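Local structure of platelet aggregation factor Sm-hPAF (Streptococcus mitis, 4GWJ) at residues Q20-H25 with N50-A55; H44-T49 with S137-E142; V70-R75 with A111-F116. The protein binds fucosylated glycans through this F-type lectin domain, one piece of a longer toxin that probably forms pores in cholesterol-containing host membranes. The protein carries 2 engineered substitutions. All coordinates share one frame; numbering follows the deposited sequence.

Contact 1: residues Q20-H25 with N50-A55; sequences QSSTAH and NFEDNA. Engineered in segment 20-25: His-25 (natural residue Tyr). With NAG (2-acetamido-2-deoxy-beta-D-glucopyranose), chain B.
Glu-52 reaches across to Ser-21 and Ser-22 in the F-type lectin domain, between the two ends of the long connection from strand 17-20 to strand 56-61 of the jelly-roll-like beta sandwich. Its CB points toward segment 20-25, and CG sits between the backbone N and the carbonyl carbon (chi1 64°). From there the chain runs extended, so that CD comes 3.4 Å from Ser-22 OG and OE2 enters between the two serine hydroxyls. OE2 accepts from both: Ser-21 OG and Ser-22 OG each donate to it at 2.6 Å, from opposite faces of the carboxylate plane. OE1 accepts a hydrogen bond from a water at 2.6 Å, and the same water also donates to Ser-21 O, which ties the second oxygen to the backbone of segment 20-25. Three donors thus grip one carboxylate and limit its rotation. Ser-21 OG is also hydrogen-bonded to Trp-56 N, where strand 56-61 begins. The engineered His-25 reaches the bound N-acetylglucosamine, its NE2 making a weak hydrogen bond with the sugar O1. Beyond Glu-52, Asn-50 N donates to Ser-22 OG at 2.8 Å, and Asn-50 OD1 lies 3.4 Å from the methyl carbon CB of Ala-24.

Contact 2: residues H44-T49 with S137-E142; sequences HSVTHT and SLAEVE. With CA (calcium ion), chain F; MG (magnesium ion), chain C; FUC (alpha-L-fucopyranose), chain D.
The calcium site of the F-type lectin domain joins segments 44-49 and 137-142 through Ser-45, Ala-139 and Glu-140, and the fucose pocket borders them at His-48. Ser-45 chelates the calcium ion through OG at 2.4 Å and through its carbonyl O. From the other segment come Ala-139 O at 2.4 Å and Glu-140 OE1 at 2.5 Å. Ser-45 O and Ala-139 O are neighbours without a bond between them, held together by the cation that both bind. The side chain of Glu-140 bends at chi2 (79°), which brings one carboxylate oxygen to the metal, while OE2 accepts a hydrogen bond from Gly-35 N. Arg-31 O, Asp-34 OD1 and Asn-36 O complete the shell.

Past the metal, Thr-47 clasps Leu-138 with two bonds. Its N donates to Leu-138 O at 2.9 Å from above the carbonyl plane, and its OG1, turned between the backbone N and the carbonyl carbon (chi1 66°), accepts from Leu-138 N at 2.8 Å. Val-46 adds an apolar touch, CG2 against Ala-139 CB.

His-48 has Ser-137 OG over one ring face, near the rim. Within the ring plane, ND1 donates to Thr-49 O and NE2 shares a nearly straight 2.6 Å hydrogen bond (171°) with fucose O4; the imidazole is thereby held at both nitrogens. At the exposed end of segment 44-49, His-44 NE2 and five waters coordinate a magnesium ion.

Segment 137-142 turns a corner at Ala-139, within strand 138-145, where Ala-139 and Glu-140 both face Tyr-73 of strand 64-74 in a classic beta bulge. Thr-47 and Leu-138 rest against Trp-57 of strand 56-61, and Val-141 packs on Val-70 and Leu-72.

Contact 3: residues V70-R75 with A111-F116; sequences VKLYNR and AELEVF. With FUC (alpha-L-fucopyranose), chain D.
The Tyr-73 ring carries Glu-112 CB over one face, offset toward the rim, and the two side chains run side by side with ring and carboxylate planes 58° apart. At the end of segment 70-75, the Arg-75 guanidinium meets fucose at its edge: NH1 donates to O4 at 2.9 Å and NH2 to O5 at 2.8 Å. An extended chain, with CG anti to the backbone N (chi1 -178°), carries this group to the sugar, and Asp-77 makes a salt bridge with its NE.

Strands 70-74 and 112-116 are antiparallel, and Val-70/Val-115 and Leu-72/Leu-113 form hydrogen-bonded pairs. Leu-72 N and Leu-113 O, for example, are 2.8 Å apart. On the face bearing Tyr-73, Lys-71 NZ forms a salt bridge to Glu-112 OE2 at 2.9 Å, a longer one to Glu-114 OE2 at 3.8 Å, and a hydrogen bond to Tyr-73 OH. That hydroxyl is also hydrogen-bonded to Glu-142 OE1.

The other face turns Val-70, Leu-72, Leu-113 and Val-115 into the sandwich core. Leu-72 and Leu-113 pack on Phe-87 of strand 87-92, Val-115 reaches Phe-104 of strand 98-104, and strand 138-145 flanks strand 64-74.

In the fold
Contacts 2 and 3 converge on the fucose: O4 is met by His-48 NE2 from one and Arg-75 NH1 from the other, those two nitrogens lying 3.8 Å apart, while Arg-83 adds a further hydrogen bond to the sugar. Their centres are about 11 Å apart, and strands 64-74 and 138-145 pair directly, Ala-139 N probably donating to Tyr-73 O at 2.8 Å, so the sheet that carries Ala-139 and Glu-140 to the calcium also leads through strand 64-74 to Arg-75 at the sugar. Contact 1 lies about 12 Å from contact 2 between centres and joins it where Ala-24 N probably donates to His-48 O at 3.0 Å. Contacts 1 and 3 do not touch: their centres are about 20 Å apart, their nearest atoms about 7 Å.

Contact 1: residues Q20-H25 with N50-A55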
loop_
_atom_site.group_PDB
_atom_site.type_symbol
_atom_site.label_atom_id
_atom_site.label_comp_id
_atom_site.label_asym_id
_atom_site.label_seq_id
_atom_site.Cartn_x
_atom_site.Cartn_y
_atom_site.Cartn_z
ATOM N N GLN A 20 0.790 8.534 -5.837
ATOM C CA GLN A 20 1.989 8.313 -4.992
ATOM C C GLN A 20 2.840 9.590 -5.095
ATOM O O GLN A 20 2.565 10.496 -6.001
ATOM C CB GLN A 20 2.691 7.009 -5.467
ATOM C CG GLN A 20 3.240 7.090 -6.946
ATOM C CD GLN A 20 3.610 5.785 -7.521
ATOM O OE1 GLN A 20 3.510 4.697 -6.821
ATOM N NE2 GLN A 20 4.155 5.771 -8.693
ATOM N N SER A 21 3.838 9.619 -4.257
ATOM C CA SER A 21 4.677 10.848 -4.118
ATOM C C SER A 21 5.448 11.200 -5.363
ATOM O O SER A 21 5.618 12.432 -5.591
ATOM C CB SER A 21 5.600 10.597 -2.897
ATOM O OG SER A 21 6.346 9.458 -3.069
ATOM N N SER A 22 5.842 10.286 -6.180
ATOM C CA SER A 22 6.525 10.538 -7.448
ATOM C C SER A 22 6.476 9.214 -8.206
ATOM O O SER A 22 6.197 8.128 -7.582
ATOM C CB SER A 22 7.984 10.993 -7.271
ATOM O OG SER A 22 8.762 9.987 -6.493
ATOM N N THR A 23 6.880 9.208 -9.481
ATOM C CA THR A 23 6.880 8.015 -10.259
ATOM C C THR A 23 8.174 7.832 -10.929
ATOM O O THR A 23 8.633 8.830 -11.574
ATOM C CB THR A 23 5.660 7.977 -11.313
ATOM O OG1 THR A 23 4.427 8.133 -10.575
ATOM C CG2 THR A 23 5.702 6.700 -12.140
ATOM N N ALA A 24 8.820 6.682 -10.904
ATOM C CA ALA A 24 10.081 6.407 -11.560
ATOM C C ALA A 24 9.998 5.057 -12.273
ATOM O O ALA A 24 9.110 4.206 -11.914
ATOM C CB ALA A 24 11.264 6.379 -10.594
ATOM N N HIS A 25 10.840 4.828 -13.285
ATOM C CA HIS A 25 10.901 3.576 -13.975
ATOM C C HIS A 25 9.543 3.103 -14.473
ATOM O O HIS A 25 9.309 1.878 -14.623
ATOM C CB HIS A 25 11.507 2.484 -13.007
ATOM C CG HIS A 25 12.957 2.726 -12.760
ATOM N ND1 HIS A 25 13.511 3.034 -11.543
ATOM C CD2 HIS A 25 13.935 2.817 -13.668
ATOM C CE1 HIS A 25 14.845 3.282 -11.739
ATOM N NE2 HIS A 25 15.098 3.055 -13.014
ATOM N N ASN A 50 10.319 7.783 -7.087
ATOM C CA ASN A 50 11.704 8.142 -7.122
ATOM C C ASN A 50 12.378 7.693 -5.791
ATOM O O ASN A 50 11.711 7.394 -4.785
ATOM C CB ASN A 50 11.775 9.634 -7.093
ATOM C CG ASN A 50 11.316 10.224 -8.456
ATOM O OD1 ASN A 50 11.353 9.555 -9.453
ATOM N ND2 ASN A 50 11.026 11.507 -8.441
ATOM N N PHE A 51 13.699 7.630 -5.829
ATOM C CA PHE A 51 14.480 7.578 -4.556
ATOM C C PHE A 51 14.286 8.948 -3.927
ATOM O O PHE A 51 14.644 10.040 -4.532
ATOM C CB PHE A 51 15.947 7.353 -4.833
ATOM C CG PHE A 51 16.351 5.995 -5.226
ATOM C CD1 PHE A 51 17.133 5.188 -4.284
ATOM C CD2 PHE A 51 16.023 5.438 -6.461
ATOM C CE1 PHE A 51 17.470 3.913 -4.707
ATOM C CE2 PHE A 51 16.313 4.127 -6.795
ATOM C CZ PHE A 51 17.075 3.366 -5.918
ATOM N N GLU A 52 13.630 9.030 -2.787
ATOM C CA GLU A 52 13.279 10.294 -2.142
ATOM C C GLU A 52 13.017 10.047 -0.650
ATOM O O GLU A 52 13.021 8.872 -0.218
ATOM C CB GLU A 52 12.076 10.962 -2.758
ATOM C CG GLU A 52 10.763 10.116 -2.585
ATOM C CD GLU A 52 9.585 10.767 -3.333
ATOM O OE1 GLU A 52 9.494 12.002 -3.443
ATOM O OE2 GLU A 52 8.784 10.039 -3.896
ATOM N N ASP A 53 12.964 11.116 0.098
ATOM C CA ASP A 53 12.615 10.980 1.509
ATOM C C ASP A 53 11.126 10.839 1.660
ATOM O O ASP A 53 10.283 11.555 1.083
ATOM C CB ASP A 53 13.041 12.244 2.256
ATOM C CG ASP A 53 14.615 12.421 2.231
ATOM O OD1 ASP A 53 15.400 11.527 1.825
ATOM O OD2 ASP A 53 15.014 13.554 2.599
ATOM N N ASN A 54 10.797 9.894 2.543
ATOM C CA ASN A 54 9.390 9.786 2.950
ATOM C C ASN A 54 8.407 9.611 1.713
ATOM O O ASN A 54 7.362 10.229 1.652
ATOM C CB ASN A 54 8.909 11.024 3.770
ATOM C CG ASN A 54 9.784 11.244 5.016
ATOM O OD1 ASN A 54 10.105 10.330 5.744
ATOM N ND2 ASN A 54 10.275 12.442 5.159
ATOM N N ALA A 55 8.802 8.639 0.904
ATOM C CA ALA A 55 7.980 8.238 -0.257
ATOM C C ALA A 55 6.657 7.720 0.267
ATOM O O ALA A 55 6.593 7.093 1.340
ATOM C CB ALA A 55 8.721 7.184 -1.016
HETATM C C1 NAG B . 17.043 1.034 -15.785
HETATM C C2 NAG B . 17.238 0.095 -14.579
HETATM C C3 NAG B . 16.585 -1.268 -14.791
HETATM C C4 NAG B . 15.395 -1.372 -15.744
HETATM C C5 NAG B . 15.454 -0.392 -16.920
HETATM C C6 NAG B . 14.328 -0.486 -17.911
HETATM C C7 NAG B . 18.659 0.609 -12.563
HETATM C C8 NAG B . 19.896 0.287 -11.749
HETATM N N2 NAG B . 18.526 0.103 -13.888
HETATM O O1 NAG B . 17.383 2.343 -15.548
HETATM O O3 NAG B . 16.505 -2.195 -13.696
HETATM O O4 NAG B . 15.286 -2.669 -16.222
HETATM O O5 NAG B . 15.786 0.871 -16.417
HETATM O O6 NAG B . 13.117 -0.217 -17.246
HETATM O O7 NAG B . 17.683 1.220 -12.100
HETATM O O HOH W 1 7.779 13.790 -4.171
#

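Contact 2: residues H44-T49 with S137-E142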
loop_
_atom_site.group_PDB
_atom_site.type_symbol
_atom_site.label_atom_id
_atom_site.label_comp_id
_atom_site.label_asym_id
_atom_site.label_seq_id
_atom_site.Cartn_x
_atom_site.Cartn_y
_atom_site.Cartn_z
ATOM N N HIS A 44 5.516 -5.759 -14.833
ATOM C CA HIS A 44 4.780 -4.485 -14.946
ATOM C C HIS A 44 3.657 -4.230 -13.999
ATOM O O HIS A 44 2.740 -3.453 -14.212
ATOM C CB HIS A 44 4.189 -4.302 -16.397
ATOM C CG HIS A 44 5.181 -4.543 -17.475
ATOM N ND1 HIS A 44 6.334 -3.839 -17.565
ATOM C CD2 HIS A 44 5.119 -5.415 -18.545
ATOM C CE1 HIS A 44 6.992 -4.325 -18.712
ATOM N NE2 HIS A 44 6.253 -5.259 -19.273
ATOM N N SER A 45 3.606 -5.066 -12.907
ATOM C CA SER A 45 2.481 -4.901 -11.951
ATOM C C SER A 45 2.965 -4.380 -10.568
ATOM O O SER A 45 2.248 -4.537 -9.564
ATOM C CB SER A 45 1.640 -6.239 -11.819
ATOM O OG SER A 45 0.363 -5.920 -11.332
ATOM N N VAL A 46 4.144 -3.743 -10.523
ATOM C CA VAL A 46 4.698 -3.251 -9.270
ATOM C C VAL A 46 4.937 -1.756 -9.430
ATOM O O VAL A 46 5.468 -1.311 -10.493
ATOM C CB VAL A 46 6.035 -3.965 -8.953
ATOM C CG1 VAL A 46 6.744 -3.413 -7.660
ATOM C CG2 VAL A 46 5.827 -5.562 -8.878
ATOM N N THR A 47 4.604 -1.027 -8.375
ATOM C CA THR A 47 4.777 0.476 -8.453
ATOM C C THR A 47 6.248 0.865 -8.199
ATOM O O THR A 47 7.075 0.027 -7.754
ATOM C CB THR A 47 3.936 1.182 -7.390
ATOM O OG1 THR A 47 4.453 0.826 -6.063
ATOM C CG2 THR A 47 2.418 0.802 -7.435
ATOM N N HIS A 48 6.604 2.156 -8.452
ATOM C CA HIS A 48 7.939 2.652 -8.068
ATOM C C HIS A 48 7.971 4.127 -8.035
ATOM O O HIS A 48 7.509 4.780 -9.019
ATOM C CB HIS A 48 8.903 2.156 -9.205
ATOM C CG HIS A 48 10.372 2.037 -8.818
ATOM N ND1 HIS A 48 11.072 3.008 -8.165
ATOM C CD2 HIS A 48 11.232 0.952 -9.053
ATOM C CE1 HIS A 48 12.342 2.537 -7.983
ATOM N NE2 HIS A 48 12.451 1.294 -8.506
ATOM N N THR A 49 8.358 4.670 -6.903
ATOM C CA THR A 49 8.482 6.140 -6.799
ATOM C C THR A 49 10.007 6.460 -7.080
ATOM O O THR A 49 10.869 5.603 -7.267
ATOM C CB THR A 49 8.181 6.682 -5.381
ATOM O OG1 THR A 49 9.154 6.169 -4.434
ATOM C CG2 THR A 49 6.777 6.202 -4.851
ATOM N N SER A 137 8.047 0.728 -3.586
ATOM C CA SER A 137 7.470 -0.132 -4.620
ATOM C C SER A 137 6.544 -1.187 -4.006
ATOM O O SER A 137 6.954 -1.923 -3.107
ATOM C CB SER A 137 8.574 -0.807 -5.435
ATOM O OG SER A 137 9.363 0.150 -6.118
ATOM N N LEU A 138 5.301 -1.266 -4.482
ATOM C CA LEU A 138 4.330 -2.266 -3.926
ATOM C C LEU A 138 3.846 -3.088 -5.071
ATOM O O LEU A 138 3.453 -2.554 -6.169
ATOM C CB LEU A 138 3.190 -1.503 -3.276
ATOM C CG LEU A 138 3.600 -0.694 -2.092
ATOM C CD1 LEU A 138 2.571 0.339 -1.794
ATOM C CD2 LEU A 138 3.586 -1.669 -0.877
ATOM N N ALA A 139 3.780 -4.415 -4.958
ATOM C CA ALA A 139 3.180 -5.201 -6.019
ATOM C C ALA A 139 1.687 -5.105 -6.022
ATOM O O ALA A 139 1.019 -5.198 -7.023
ATOM C CB ALA A 139 3.590 -6.722 -5.839
ATOM N N GLU A 140 1.077 -4.963 -4.805
ATOM C CA GLU A 140 -0.391 -4.833 -4.771
ATOM C C GLU A 140 -0.725 -4.409 -3.321
ATOM O O GLU A 140 0.050 -4.755 -2.380
ATOM C CB GLU A 140 -1.092 -6.207 -5.110
ATOM C CG GLU A 140 -2.578 -6.117 -5.374
ATOM C CD GLU A 140 -3.024 -5.605 -6.779
ATOM O OE1 GLU A 140 -2.074 -5.311 -7.496
ATOM O OE2 GLU A 140 -4.212 -5.542 -6.979
ATOM N N VAL A 141 -1.811 -3.653 -3.228
ATOM C CA VAL A 141 -2.413 -3.385 -1.891
ATOM C C VAL A 141 -3.864 -3.726 -2.029
ATOM O O VAL A 141 -4.609 -3.289 -2.869
ATOM C CB VAL A 141 -2.283 -1.880 -1.525
ATOM C CG1 VAL A 141 -3.087 -1.609 -0.258
ATOM C CG2 VAL A 141 -0.821 -1.432 -1.450
ATOM N N GLU A 142 -4.313 -4.629 -1.097
ATOM C CA GLU A 142 -5.745 -5.102 -1.124
ATOM C C GLU A 142 -6.401 -4.641 0.160
ATOM O O GLU A 142 -5.667 -4.514 1.179
ATOM C CB GLU A 142 -5.821 -6.678 -1.163
ATOM C CG GLU A 142 -5.216 -7.208 -2.480
ATOM C CD GLU A 142 -5.197 -8.694 -2.570
ATOM O OE1 GLU A 142 -5.201 -9.357 -1.496
ATOM O OE2 GLU A 142 -5.042 -9.163 -3.731
HETATM CA CA CA F . -0.160 -5.261 -9.052
HETATM MG MG MG C . 6.773 -6.846 -20.858
HETATM C C1 FUC D . 16.462 -2.834 -10.049
HETATM C C2 FUC D . 16.987 -1.905 -8.938
HETATM C C3 FUC D . 16.772 -0.427 -9.213
HETATM C C4 FUC D . 15.364 -0.222 -9.755
HETATM C C5 FUC D . 15.041 -1.081 -10.964
HETATM C C6 FUC D . 13.711 -0.989 -11.683
HETATM O O2 FUC D . 18.248 -2.372 -8.485
HETATM O O3 FUC D . 17.136 0.414 -8.213
HETATM O O4 FUC D . 14.492 -0.373 -8.630
HETATM O O5 FUC D . 15.138 -2.509 -10.522
HETATM O O HOH W 2 7.263 -8.084 -22.220
HETATM O O HOH W 3 6.826 -5.256 -22.189
HETATM O O HOH W 4 8.708 -6.247 -20.727
HETATM O O HOH W 5 7.092 -8.248 -19.313
HETATM O O HOH W 6 4.876 -7.032 -21.272
#

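Contact 3: residues V70-R75 with A111-F116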
loop_
_atom_site.group_PDB
_atom_site.type_symbol
_atom_site.label_atom_id
_atom_site.label_comp_id
_atom_site.label_asym_id
_atom_site.label_seq_id
_atom_site.Cartn_x
_atom_site.Cartn_y
_atom_site.Cartn_z
ATOM N N VAL A 70 -5.856 -4.559 5.677
ATOM C CA VAL A 70 -5.116 -4.068 4.456
ATOM C C VAL A 70 -3.989 -5.087 4.270
ATOM O O VAL A 70 -3.239 -5.380 5.228
ATOM C CB VAL A 70 -4.540 -2.678 4.712
ATOM C CG1 VAL A 70 -3.658 -2.200 3.487
ATOM C CG2 VAL A 70 -5.678 -1.645 4.920
ATOM N N LYS A 71 -3.833 -5.587 3.023
ATOM C CA LYS A 71 -2.766 -6.570 2.749
ATOM C C LYS A 71 -1.769 -5.985 1.799
ATOM O O LYS A 71 -2.246 -5.462 0.733
ATOM C CB LYS A 71 -3.417 -7.848 2.203
ATOM C CG LYS A 71 -2.451 -9.008 2.184
ATOM C CD LYS A 71 -3.301 -10.288 1.946
ATOM C CE LYS A 71 -2.262 -11.430 1.868
ATOM N NZ LYS A 71 -2.885 -12.679 1.284
ATOM N N LEU A 72 -0.537 -5.974 2.181
ATOM C CA LEU A 72 0.500 -5.404 1.287
ATOM C C LEU A 72 1.242 -6.592 0.671
ATOM O O LEU A 72 1.672 -7.545 1.366
ATOM C CB LEU A 72 1.521 -4.532 2.002
ATOM C CG LEU A 72 0.985 -3.388 2.839
ATOM C CD1 LEU A 72 2.214 -2.621 3.369
ATOM C CD2 LEU A 72 0.040 -2.466 2.165
ATOM N N TYR A 73 1.581 -6.458 -0.625
ATOM C CA TYR A 73 2.366 -7.477 -1.315
ATOM C C TYR A 73 3.604 -6.790 -1.784
ATOM O O TYR A 73 3.540 -5.759 -2.530
ATOM C CB TYR A 73 1.628 -8.067 -2.537
ATOM C CG TYR A 73 0.375 -8.822 -2.196
ATOM C CD1 TYR A 73 0.434 -10.256 -2.230
ATOM C CD2 TYR A 73 -0.779 -8.204 -1.766
ATOM C CE1 TYR A 73 -0.731 -10.936 -1.973
ATOM C CE2 TYR A 73 -1.945 -8.922 -1.424
ATOM C CZ TYR A 73 -1.844 -10.291 -1.517
ATOM O OH TYR A 73 -2.989 -11.033 -1.300
ATOM N N ASN A 74 4.745 -7.212 -1.318
ATOM C CA ASN A 74 6.003 -6.602 -1.609
ATOM C C ASN A 74 6.541 -6.916 -3.020
ATOM O O ASN A 74 6.155 -7.880 -3.629
ATOM C CB ASN A 74 7.076 -7.013 -0.512
ATOM C CG ASN A 74 8.234 -6.050 -0.391
ATOM O OD1 ASN A 74 8.321 -4.975 -1.034
ATOM N ND2 ASN A 74 9.198 -6.392 0.460
ATOM N N ARG A 75 7.467 -6.036 -3.484
ATOM C CA ARG A 75 8.296 -6.398 -4.638
ATOM C C ARG A 75 9.147 -7.626 -4.314
ATOM O O ARG A 75 9.637 -7.716 -3.191
ATOM C CB ARG A 75 9.144 -5.192 -5.065
ATOM C CG ARG A 75 9.982 -5.533 -6.300
ATOM C CD ARG A 75 10.777 -4.260 -6.713
ATOM N NE ARG A 75 11.656 -4.634 -7.880
ATOM C CZ ARG A 75 12.531 -3.784 -8.434
ATOM N NH1 ARG A 75 12.687 -2.493 -8.006
ATOM N NH2 ARG A 75 13.214 -4.286 -9.461
ATOM N N ALA A 111 6.628 -12.362 1.816
ATOM C CA ALA A 111 6.233 -11.680 0.527
ATOM C C ALA A 111 5.031 -10.775 0.801
ATOM O O ALA A 111 4.706 -9.886 -0.061
ATOM C CB ALA A 111 5.763 -12.684 -0.429
ATOM N N GLU A 112 4.309 -10.966 1.909
ATOM C CA GLU A 112 3.166 -10.145 2.142
ATOM C C GLU A 112 3.069 -9.735 3.602
ATOM O O GLU A 112 3.678 -10.386 4.498
ATOM C CB GLU A 112 1.923 -10.805 1.725
ATOM C CG GLU A 112 1.848 -12.234 2.169
ATOM C CD GLU A 112 1.118 -13.045 1.108
ATOM O OE1 GLU A 112 1.671 -13.313 -0.005
ATOM O OE2 GLU A 112 -0.038 -13.392 1.402
ATOM N N LEU A 113 2.228 -8.734 3.886
ATOM C CA LEU A 113 1.972 -8.295 5.281
ATOM C C LEU A 113 0.501 -8.108 5.397
ATOM O O LEU A 113 -0.149 -7.371 4.583
ATOM C CB LEU A 113 2.671 -6.991 5.627
ATOM C CG LEU A 113 2.290 -6.323 6.951
ATOM C CD1 LEU A 113 2.785 -7.223 8.111
ATOM C CD2 LEU A 113 2.892 -4.941 7.060
ATOM N N GLU A 114 -0.160 -8.698 6.417
ATOM C CA GLU A 114 -1.565 -8.446 6.678
ATOM C C GLU A 114 -1.689 -7.511 7.871
ATOM O O GLU A 114 -1.065 -7.734 8.996
ATOM C CB GLU A 114 -2.326 -9.769 7.079
ATOM C CG GLU A 114 -2.487 -10.667 5.823
ATOM C CD GLU A 114 -3.193 -11.978 6.077
ATOM O OE1 GLU A 114 -3.298 -12.377 7.253
ATOM O OE2 GLU A 114 -3.614 -12.572 5.057
ATOM N N VAL A 115 -2.359 -6.376 7.628
ATOM C CA VAL A 115 -2.515 -5.363 8.666
ATOM C C VAL A 115 -3.978 -5.295 9.012
ATOM O O VAL A 115 -4.928 -5.187 8.198
ATOM C CB VAL A 115 -2.087 -3.985 8.068
ATOM C CG1 VAL A 115 -2.229 -2.959 9.208
ATOM C CG2 VAL A 115 -0.651 -4.026 7.585
ATOM N N PHE A 116 -4.278 -5.546 10.328
ATOM C CA PHE A 116 -5.664 -5.567 10.731
ATOM C C PHE A 116 -6.070 -4.273 11.459
ATOM O O PHE A 116 -5.268 -3.851 12.294
ATOM C CB PHE A 116 -5.891 -6.801 11.711
ATOM C CG PHE A 116 -5.779 -8.141 10.957
ATOM C CD1 PHE A 116 -6.892 -8.631 10.295
ATOM C CD2 PHE A 116 -4.542 -8.766 10.887
ATOM C CE1 PHE A 116 -6.821 -9.857 9.543
ATOM C CE2 PHE A 116 -4.484 -10.017 10.180
ATOM C CZ PHE A 116 -5.617 -10.494 9.537
HETATM C C1 FUC D . 16.462 -2.834 -10.049
HETATM C C2 FUC D . 16.987 -1.905 -8.938
HETATM C C3 FUC D . 16.772 -0.427 -9.213
HETATM C C4 FUC D . 15.364 -0.222 -9.755
HETATM C C5 FUC D . 15.041 -1.081 -10.964
HETATM C C6 FUC D . 13.711 -0.989 -11.683
HETATM O O2 FUC D . 18.248 -2.372 -8.485
HETATM O O3 FUC D . 17.136 0.414 -8.213
HETATM O O4 FUC D . 14.492 -0.373 -8.630
HETATM O O5 FUC D . 15.138 -2.509 -10.522
HETATM O O HOH W 7 4.936 -10.152 -2.905
#